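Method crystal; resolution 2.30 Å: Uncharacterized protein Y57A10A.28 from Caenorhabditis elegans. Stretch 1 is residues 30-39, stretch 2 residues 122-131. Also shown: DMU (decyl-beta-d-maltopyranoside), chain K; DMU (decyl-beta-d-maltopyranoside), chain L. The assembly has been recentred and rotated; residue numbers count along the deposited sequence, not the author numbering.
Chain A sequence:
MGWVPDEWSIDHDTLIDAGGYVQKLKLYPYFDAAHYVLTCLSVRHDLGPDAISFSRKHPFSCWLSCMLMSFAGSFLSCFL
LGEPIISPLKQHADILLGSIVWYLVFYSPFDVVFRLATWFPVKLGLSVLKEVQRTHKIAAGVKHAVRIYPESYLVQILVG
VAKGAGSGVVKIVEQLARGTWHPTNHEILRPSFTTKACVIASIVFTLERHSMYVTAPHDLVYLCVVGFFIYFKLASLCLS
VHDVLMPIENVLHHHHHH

Stretch 1 (30-39) YFDAAHYVLT
Stretch 2, residues 122-131: VKLGLSVLKE

Two helices, 30-39 and 122-131, both near phi/psi -64/-43, cross at -117° with axes 8.0 Å apart at closest approach, burying 540 Å². The register sets the CA of Ala 34 5.1 Å from that of Leu 126, Phe 31 5.3 Å from Leu 129, and His 35 5.0 Å from Lys 130. Ala 34 points toward the partner helix, and its lone methyl suits the tight crossing: CB lies 3.7 Å from Leu 129 CB and 3.8 Å from Leu 126 O. Leu 38 (m, t) is a knob among Lys 123, Leu 126, Ser 127 and Lys 130, its CD1 3.7 Å from Leu 126 C and its CD2 3.8 Å from Lys 123 NZ. Leu 126 and Leu 129, both m, t, point toward the first helix; Leu 126 CD1 meets Val 37 CG1 (chi1 t) at 4.0 Å. Phe 31 (chi1 -72°, chi2 80°) starts sideways, but its ring reaches in, CE2 3.4 Å from Leu 129 CD2. Lys 130, all t, extends past His 35 (t, chi2 65°), laying CE 3.7 Å from ND1 at the ring edge. No direct hydrogen bond joins the helices; one water accepts from Lys 130 NZ (2.9 Å) and donates to Thr 39 OG1 (3.1 Å). Gly 125 CA leaves room for decyl maltoside K, whose C40 lies 3.5 Å away.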

# COMPACT_ATOMS: atom_id res chain seq x y z
N TYR A 30 -17.66 -6.20 -25.53
CA TYR A 30 -17.90 -4.80 -25.88
C TYR A 30 -18.01 -3.79 -24.75
O TYR A 30 -17.49 -2.68 -24.86
CB TYR A 30 -19.11 -4.71 -26.80
CG TYR A 30 -18.85 -5.38 -28.12
CD1 TYR A 30 -17.83 -4.94 -28.95
CD2 TYR A 30 -19.57 -6.51 -28.51
CE1 TYR A 30 -17.53 -5.60 -30.15
CE2 TYR A 30 -19.28 -7.17 -29.70
CZ TYR A 30 -18.26 -6.71 -30.51
OH TYR A 30 -17.95 -7.37 -31.68
N PHE A 31 -18.70 -4.13 -23.68
CA PHE A 31 -18.78 -3.16 -22.61
C PHE A 31 -17.41 -3.10 -21.91
O PHE A 31 -16.97 -2.03 -21.50
CB PHE A 31 -19.90 -3.52 -21.64
CG PHE A 31 -21.28 -3.29 -22.21
CD1 PHE A 31 -21.85 -4.23 -23.08
CD2 PHE A 31 -21.99 -2.14 -21.90
CE1 PHE A 31 -23.12 -4.01 -23.62
CE2 PHE A 31 -23.26 -1.91 -22.43
CZ PHE A 31 -23.83 -2.84 -23.29
N ASP A 32 -16.73 -4.24 -21.84
CA ASP A 32 -15.40 -4.30 -21.23
C ASP A 32 -14.39 -3.49 -22.05
O ASP A 32 -13.62 -2.69 -21.49
CB ASP A 32 -14.91 -5.75 -21.11
CG ASP A 32 -15.64 -6.52 -20.02
OD1 ASP A 32 -16.26 -5.88 -19.15
OD2 ASP A 32 -15.58 -7.77 -20.02
N ALA A 33 -14.39 -3.70 -23.36
CA ALA A 33 -13.49 -2.99 -24.25
C ALA A 33 -13.69 -1.47 -24.13
O ALA A 33 -12.72 -0.70 -24.19
CB ALA A 33 -13.71 -3.45 -25.69
N ALA A 34 -14.93 -1.04 -23.97
CA ALA A 34 -15.22 0.39 -23.84
C ALA A 34 -14.50 0.92 -22.61
O ALA A 34 -13.87 1.98 -22.66
CB ALA A 34 -16.73 0.62 -23.70
N HIS A 35 -14.60 0.18 -21.51
CA HIS A 35 -13.93 0.57 -20.28
C HIS A 35 -12.40 0.58 -20.49
O HIS A 35 -11.72 1.54 -20.10
CB HIS A 35 -14.31 -0.39 -19.15
CG HIS A 35 -13.47 -0.25 -17.92
ND1 HIS A 35 -13.46 0.89 -17.14
CD2 HIS A 35 -12.57 -1.10 -17.36
CE1 HIS A 35 -12.60 0.73 -16.15
NE2 HIS A 35 -12.04 -0.46 -16.26
N TYR A 36 -11.86 -0.46 -21.11
CA TYR A 36 -10.42 -0.52 -21.36
C TYR A 36 -9.96 0.66 -22.22
O TYR A 36 -8.94 1.29 -21.92
CB TYR A 36 -10.01 -1.82 -22.06
CG TYR A 36 -10.37 -3.06 -21.29
CD1 TYR A 36 -10.28 -3.10 -19.90
CD2 TYR A 36 -10.80 -4.20 -21.96
CE1 TYR A 36 -10.63 -4.25 -19.19
CE2 TYR A 36 -11.15 -5.36 -21.27
CZ TYR A 36 -11.07 -5.37 -19.89
OH TYR A 36 -11.44 -6.51 -19.23
N VAL A 37 -10.70 0.94 -23.29
CA VAL A 37 -10.37 2.04 -24.18
C VAL A 37 -10.32 3.35 -23.42
O VAL A 37 -9.33 4.08 -23.52
CB VAL A 37 -11.37 2.17 -25.35
CG1 VAL A 37 -11.07 3.43 -26.16
CG2 VAL A 37 -11.28 0.96 -26.25
N LEU A 38 -11.37 3.66 -22.67
CA LEU A 38 -11.39 4.90 -21.92
C LEU A 38 -10.27 4.93 -20.86
O LEU A 38 -9.64 5.97 -20.64
CB LEU A 38 -12.77 5.10 -21.26
CG LEU A 38 -13.89 5.42 -22.27
CD1 LEU A 38 -15.26 5.48 -21.58
CD2 LEU A 38 -13.58 6.74 -22.93
N THR A 39 -10.02 3.80 -20.22
CA THR A 39 -8.95 3.74 -19.22
C THR A 39 -7.60 4.05 -19.88
O THR A 39 -6.79 4.82 -19.34
CB THR A 39 -8.89 2.34 -18.54
OG1 THR A 39 -10.11 2.10 -17.82
CG2 THR A 39 -7.72 2.25 -17.59
N VAL A 122 -18.07 9.26 -30.50
CA VAL A 122 -17.62 7.93 -30.09
C VAL A 122 -17.28 7.89 -28.60
O VAL A 122 -17.73 6.99 -27.87
CB VAL A 122 -16.39 7.48 -30.92
CG1 VAL A 122 -15.84 6.15 -30.39
CG2 VAL A 122 -16.78 7.35 -32.38
N LYS A 123 -16.49 8.86 -28.15
CA LYS A 123 -16.10 8.93 -26.76
C LYS A 123 -17.36 8.95 -25.90
O LYS A 123 -17.38 8.41 -24.80
CB LYS A 123 -15.27 10.19 -26.50
CG LYS A 123 -14.79 10.32 -25.06
CD LYS A 123 -13.82 11.47 -24.91
CE LYS A 123 -13.42 11.67 -23.45
NZ LYS A 123 -12.80 10.45 -22.87
N LEU A 124 -18.41 9.55 -26.44
CA LEU A 124 -19.68 9.64 -25.73
C LEU A 124 -20.36 8.27 -25.69
O LEU A 124 -20.95 7.89 -24.67
CB LEU A 124 -20.57 10.67 -26.42
CG LEU A 124 -21.78 11.17 -25.63
CD1 LEU A 124 -21.87 12.68 -25.79
CD2 LEU A 124 -23.05 10.48 -26.11
N GLY A 125 -20.29 7.54 -26.79
CA GLY A 125 -20.89 6.22 -26.83
C GLY A 125 -20.15 5.28 -25.90
O GLY A 125 -20.76 4.46 -25.21
N LEU A 126 -18.83 5.39 -25.88
CA LEU A 126 -18.02 4.54 -25.02
C LEU A 126 -18.33 4.81 -23.55
O LEU A 126 -18.43 3.89 -22.75
CB LEU A 126 -16.54 4.78 -25.29
CG LEU A 126 -16.09 4.41 -26.70
CD1 LEU A 126 -14.69 4.94 -26.95
CD2 LEU A 126 -16.14 2.90 -26.87
N SER A 127 -18.51 6.08 -23.22
CA SER A 127 -18.81 6.47 -21.85
C SER A 127 -20.10 5.85 -21.36
O SER A 127 -20.20 5.46 -20.19
CB SER A 127 -18.90 7.99 -21.76
OG SER A 127 -17.65 8.58 -22.06
N VAL A 128 -21.08 5.75 -22.24
CA VAL A 128 -22.36 5.15 -21.86
C VAL A 128 -22.14 3.69 -21.52
O VAL A 128 -22.57 3.22 -20.46
CB VAL A 128 -23.40 5.28 -23.00
CG1 VAL A 128 -24.66 4.50 -22.66
CG2 VAL A 128 -23.76 6.75 -23.19
N LEU A 129 -21.46 2.97 -22.41
CA LEU A 129 -21.19 1.55 -22.17
C LEU A 129 -20.39 1.37 -20.88
O LEU A 129 -20.64 0.44 -20.11
CB LEU A 129 -20.42 0.94 -23.34
CG LEU A 129 -21.06 1.03 -24.73
CD1 LEU A 129 -20.21 0.25 -25.72
CD2 LEU A 129 -22.47 0.46 -24.70
N LYS A 130 -19.43 2.26 -20.64
CA LYS A 130 -18.62 2.14 -19.43
C LYS A 130 -19.48 2.29 -18.17
O LYS A 130 -19.30 1.56 -17.20
CB LYS A 130 -17.51 3.19 -19.41
CG LYS A 130 -16.63 3.07 -18.17
CD LYS A 130 -15.71 4.25 -18.00
CE LYS A 130 -15.04 4.21 -16.64
NZ LYS A 130 -14.35 5.50 -16.34
N GLU A 131 -20.41 3.24 -18.19
CA GLU A 131 -21.26 3.43 -17.02
C GLU A 131 -22.11 2.18 -16.76
O GLU A 131 -22.36 1.82 -15.62
CB GLU A 131 -22.12 4.68 -17.18
CG GLU A 131 -21.32 5.97 -17.16
CD GLU A 131 -20.33 6.03 -15.99
OE1 GLU A 131 -20.73 5.74 -14.84
OE2 GLU A 131 -19.16 6.37 -16.22
C1 DMU K . -24.56 -7.34 -25.59
C2 DMU K . -25.49 -8.57 -25.72
C3 DMU K . -26.90 -8.16 -26.38
C4 DMU K . -26.66 -7.27 -27.58
O5 DMU K . -25.94 -6.09 -27.19
C6 DMU K . -24.58 -6.48 -26.87
O7 DMU K . -27.74 -9.37 -26.97
O16 DMU K . -23.78 -5.30 -26.67
C18 DMU K . -23.32 -4.86 -27.95
C19 DMU K . -22.48 -3.60 -27.76
C22 DMU K . -22.62 -2.69 -28.98
C25 DMU K . -22.81 -1.26 -28.49
C28 DMU K . -23.06 -0.35 -29.69
C31 DMU K . -22.94 1.11 -29.28
C34 DMU K . -21.52 1.61 -29.58
C37 DMU K . -21.52 3.14 -29.75
C40 DMU K . -20.21 3.72 -29.21
C43 DMU K . -19.17 3.76 -30.33
O49 DMU K . -23.22 -7.80 -25.37
O55 DMU K . -25.67 -9.13 -24.41
C57 DMU K . -28.01 -6.86 -28.18
O61 DMU K . -27.80 -6.23 -29.45
C5 DMU K . -28.81 -11.31 -25.99
C7 DMU K . -30.15 -11.28 -26.75
C8 DMU K . -31.17 -10.47 -26.06
C9 DMU K . -30.63 -9.04 -25.83
O1 DMU K . -29.41 -9.08 -25.13
C10 DMU K . -28.34 -9.89 -25.75
O2 DMU K . -32.30 -10.39 -26.85
O3 DMU K . -27.83 -12.02 -26.67
O4 DMU K . -30.67 -12.64 -26.90
C11 DMU K . -31.64 -8.14 -25.12
O6 DMU K . -31.17 -6.79 -25.04
C1 DMU L . -19.75 -6.71 -35.31
C2 DMU L . -20.29 -8.16 -35.25
C3 DMU L . -19.57 -9.07 -36.33
C4 DMU L . -18.04 -8.86 -36.23
O5 DMU L . -17.71 -7.47 -36.44
C6 DMU L . -18.20 -6.72 -35.30
O7 DMU L . -19.84 -10.48 -36.09
O16 DMU L . -17.72 -5.37 -35.37
C18 DMU L . -16.44 -5.34 -34.69
C19 DMU L . -15.94 -3.90 -34.67
C22 DMU L . -14.56 -3.80 -34.01
C25 DMU L . -14.38 -2.35 -33.54
C28 DMU L . -12.89 -2.01 -33.47
C31 DMU L . -12.71 -0.50 -33.68
C34 DMU L . -12.17 0.14 -32.39
C37 DMU L . -13.14 1.25 -31.94
C40 DMU L . -12.40 2.59 -31.83
C43 DMU L . -12.21 2.95 -30.36
O49 DMU L . -20.23 -5.97 -34.16
O55 DMU L . -21.71 -8.13 -35.52
C57 DMU L . -17.32 -9.71 -37.28
O61 DMU L . -15.98 -9.93 -36.81
C5 DMU L . -21.61 -12.21 -36.36
C7 DMU L . -20.54 -13.26 -36.88
C8 DMU L . -20.44 -13.11 -38.45
C9 DMU L . -20.03 -11.64 -38.76
O1 DMU L . -21.04 -10.79 -38.15
C10 DMU L . -21.07 -10.84 -36.73
O2 DMU L . -19.40 -13.97 -38.97
O3 DMU L . -21.44 -12.38 -34.89
O4 DMU L . -20.93 -14.59 -36.53
C11 DMU L . -19.97 -11.44 -40.26
O6 DMU L . -19.53 -10.17 -40.58
O HOH W 1 -11.59 4.67 -16.79